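SdbC (Legionella pneumophila subsp. pneumophila, PDB 4KSN) is a Legionella effector protein of unknown function, represented here by its C-terminal domain. Local coordinates at residues S43-L48 against M53-E58. The protein carries 1 engineered substitution. Residues are numbered along the deposited sequence; the frame is centred on the assembly and turned at random.
Sequences SHPQKL and MPRPLE. Engineered in segment 53-58: Met53 (natural residue Leu).
In the long connection between strands 26-33 and 62-71, Arg55 reaches back to the carbonyl of Ser43 and so ties two parts of an irregular loop, 43-48 and 53-58, together. Both terminal nitrogens converge on that one oxygen: Arg55 NH1 lies 2.9 Å from Ser43 O, above the carbonyl plane, whereas Arg55 NH2 comes in at 3.1 Å from Ser43 O, nearly in line with the C=O bond. Arg55 NH1 also donates to Met53 O (2.8 Å), and since both acceptors lie in the guanidinium plane, these bonds fix the turn of the already planar group. Leu57 CD1 lies over one face, toward its rim, and NH2 has a further partner in Asn38 of a fourth subunit.

Beside these bonds, side chains pack. The engineered Met53, a selenomethionine, bends at chi2 (-124°) and chi3, which brings CE over one face of the His44 ring, 4.1 Å from its centroid, in a CH-pi contact. Lys47 CG packs on the opposite face, while Gln46 N donates to His44 ND1 (2.9 Å). Pro45 CD meets Met53 CE at 3.9 Å. With Leu23 of a second subunit packing on both His44 and Met53, this is an irregular loop of the SdbC C-terminal domain, held by arginine-to-carbonyl bonds and packed against neighbouring subunits.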
loop_
_atom_site.group_PDB
_atom_site.type_symbol
_atom_site.label_atom_id
_atom_site.label_comp_id
_atom_site.label_asym_id
_atom_site.label_seq_id
_atom_site.Cartn_x
_atom_site.Cartn_y
_atom_site.Cartn_z
ATOM N N SER A 43 1.739 14.278 6.880
ATOM C CA SER A 43 2.150 15.523 7.516
ATOM C C SER A 43 0.943 16.412 7.690
ATOM O O SER A 43 -0.170 16.055 7.344
ATOM C CB SER A 43 3.238 16.220 6.715
ATOM O OG SER A 43 2.794 16.739 5.474
ATOM N N HIS A 44 1.142 17.556 8.334
ATOM C CA HIS A 44 -0.033 18.429 8.600
ATOM C C HIS A 44 -0.737 18.880 7.309
ATOM O O HIS A 44 -0.088 19.362 6.390
ATOM C CB HIS A 44 0.445 19.653 9.416
ATOM C CG HIS A 44 -0.647 20.293 10.216
ATOM N ND1 HIS A 44 -1.835 20.723 9.657
ATOM C CD2 HIS A 44 -0.749 20.525 11.544
ATOM C CE1 HIS A 44 -2.618 21.199 10.607
ATOM N NE2 HIS A 44 -1.983 21.085 11.759
ATOM N N PRO A 45 -2.071 18.755 7.238
ATOM C CA PRO A 45 -2.794 19.169 6.068
ATOM C C PRO A 45 -2.881 20.734 5.921
ATOM O O PRO A 45 -3.173 21.203 4.838
ATOM C CB PRO A 45 -4.203 18.606 6.307
ATOM C CG PRO A 45 -4.315 18.413 7.760
ATOM C CD PRO A 45 -2.952 18.142 8.249
ATOM N N GLN A 46 -2.585 21.466 6.995
ATOM C CA GLN A 46 -2.741 22.937 6.995
ATOM C C GLN A 46 -1.480 23.693 7.322
ATOM O O GLN A 46 -1.536 24.928 7.485
ATOM C CB GLN A 46 -3.829 23.321 8.030
ATOM C CG GLN A 46 -5.191 22.783 7.716
ATOM C CD GLN A 46 -6.225 23.271 8.730
ATOM O OE1 GLN A 46 -6.018 23.184 9.953
ATOM N NE2 GLN A 46 -7.334 23.762 8.226
ATOM N N LYS A 47 -0.322 23.017 7.399
ATOM C CA LYS A 47 0.926 23.682 7.722
ATOM C C LYS A 47 2.021 23.150 6.805
ATOM O O LYS A 47 1.930 22.023 6.324
ATOM C CB LYS A 47 1.335 23.429 9.151
ATOM C CG LYS A 47 0.298 23.931 10.143
ATOM C CD LYS A 47 0.868 23.992 11.536
ATOM C CE LYS A 47 -0.117 24.720 12.450
ATOM N NZ LYS A 47 0.253 24.411 13.848
ATOM N N LEU A 48 3.035 23.964 6.613
ATOM C CA LEU A 48 4.131 23.636 5.726
ATOM C C LEU A 48 5.069 22.544 6.285
ATOM O O LEU A 48 5.778 21.862 5.490
ATOM C CB LEU A 48 4.931 24.929 5.402
ATOM C CG LEU A 48 6.126 24.826 4.453
ATOM C CD1 LEU A 48 5.690 24.262 3.123
ATOM C CD2 LEU A 48 6.772 26.184 4.158
HETATM N N MSE A 53 2.595 13.473 11.017
HETATM C CA MSE A 53 1.290 13.541 11.663
HETATM C C MSE A 53 0.490 12.329 11.230
HETATM O O MSE A 53 -0.301 12.396 10.284
HETATM C CB MSE A 53 0.511 14.788 11.294
HETATM C CG MSE A 53 1.127 16.031 11.884
HETATM SE SE MSE A 53 -0.257 16.921 12.927
HETATM C CE MSE A 53 -1.736 16.791 11.729
ATOM N N PRO A 54 0.705 11.189 11.908
ATOM C CA PRO A 54 0.149 9.914 11.453
ATOM C C PRO A 54 -1.375 9.952 11.315
ATOM O O PRO A 54 -2.033 10.613 12.090
ATOM C CB PRO A 54 0.547 8.945 12.569
ATOM C CG PRO A 54 1.757 9.591 13.200
ATOM C CD PRO A 54 1.399 11.047 13.197
ATOM N N ARG A 55 -1.879 9.269 10.306
ATOM C CA ARG A 55 -3.306 9.121 10.060
ATOM C C ARG A 55 -3.822 7.775 10.683
ATOM O O ARG A 55 -3.084 6.803 10.730
ATOM C CB ARG A 55 -3.518 9.119 8.550
ATOM C CG ARG A 55 -3.114 10.445 7.848
ATOM C CD ARG A 55 -3.669 11.687 8.502
ATOM N NE ARG A 55 -3.659 12.829 7.562
ATOM C CZ ARG A 55 -2.679 13.732 7.460
ATOM N NH1 ARG A 55 -1.602 13.732 8.260
ATOM N NH2 ARG A 55 -2.801 14.691 6.550
ATOM N N PRO A 56 -5.089 7.724 11.112
ATOM C CA PRO A 56 -6.035 8.810 11.027
ATOM C C PRO A 56 -5.719 9.848 12.064
ATOM O O PRO A 56 -5.213 9.520 13.137
ATOM C CB PRO A 56 -7.390 8.133 11.351
ATOM C CG PRO A 56 -7.034 6.959 12.179
ATOM C CD PRO A 56 -5.691 6.504 11.683
ATOM N N LEU A 57 -6.025 11.105 11.747
ATOM C CA LEU A 57 -5.873 12.141 12.717
ATOM C C LEU A 57 -6.991 11.924 13.700
ATOM O O LEU A 57 -8.067 11.466 13.327
ATOM C CB LEU A 57 -6.011 13.523 12.074
ATOM C CG LEU A 57 -4.971 13.827 10.997
ATOM C CD1 LEU A 57 -5.332 15.078 10.210
ATOM C CD2 LEU A 57 -3.577 13.940 11.573
ATOM N N GLU A 58 -6.763 12.321 14.943
ATOM C CA GLU A 58 -7.771 12.192 15.989
ATOM C C GLU A 58 -8.618 13.450 16.124
ATOM O O GLU A 58 -8.153 14.562 15.849
ATOM C CB GLU A 58 -7.059 11.911 17.308
ATOM C CG GLU A 58 -6.116 10.711 17.221
ATOM C CD GLU A 58 -5.959 9.954 18.530
ATOM O OE1 GLU A 58 -5.384 8.843 18.498
ATOM O OE2 GLU A 58 -6.401 10.462 19.580
#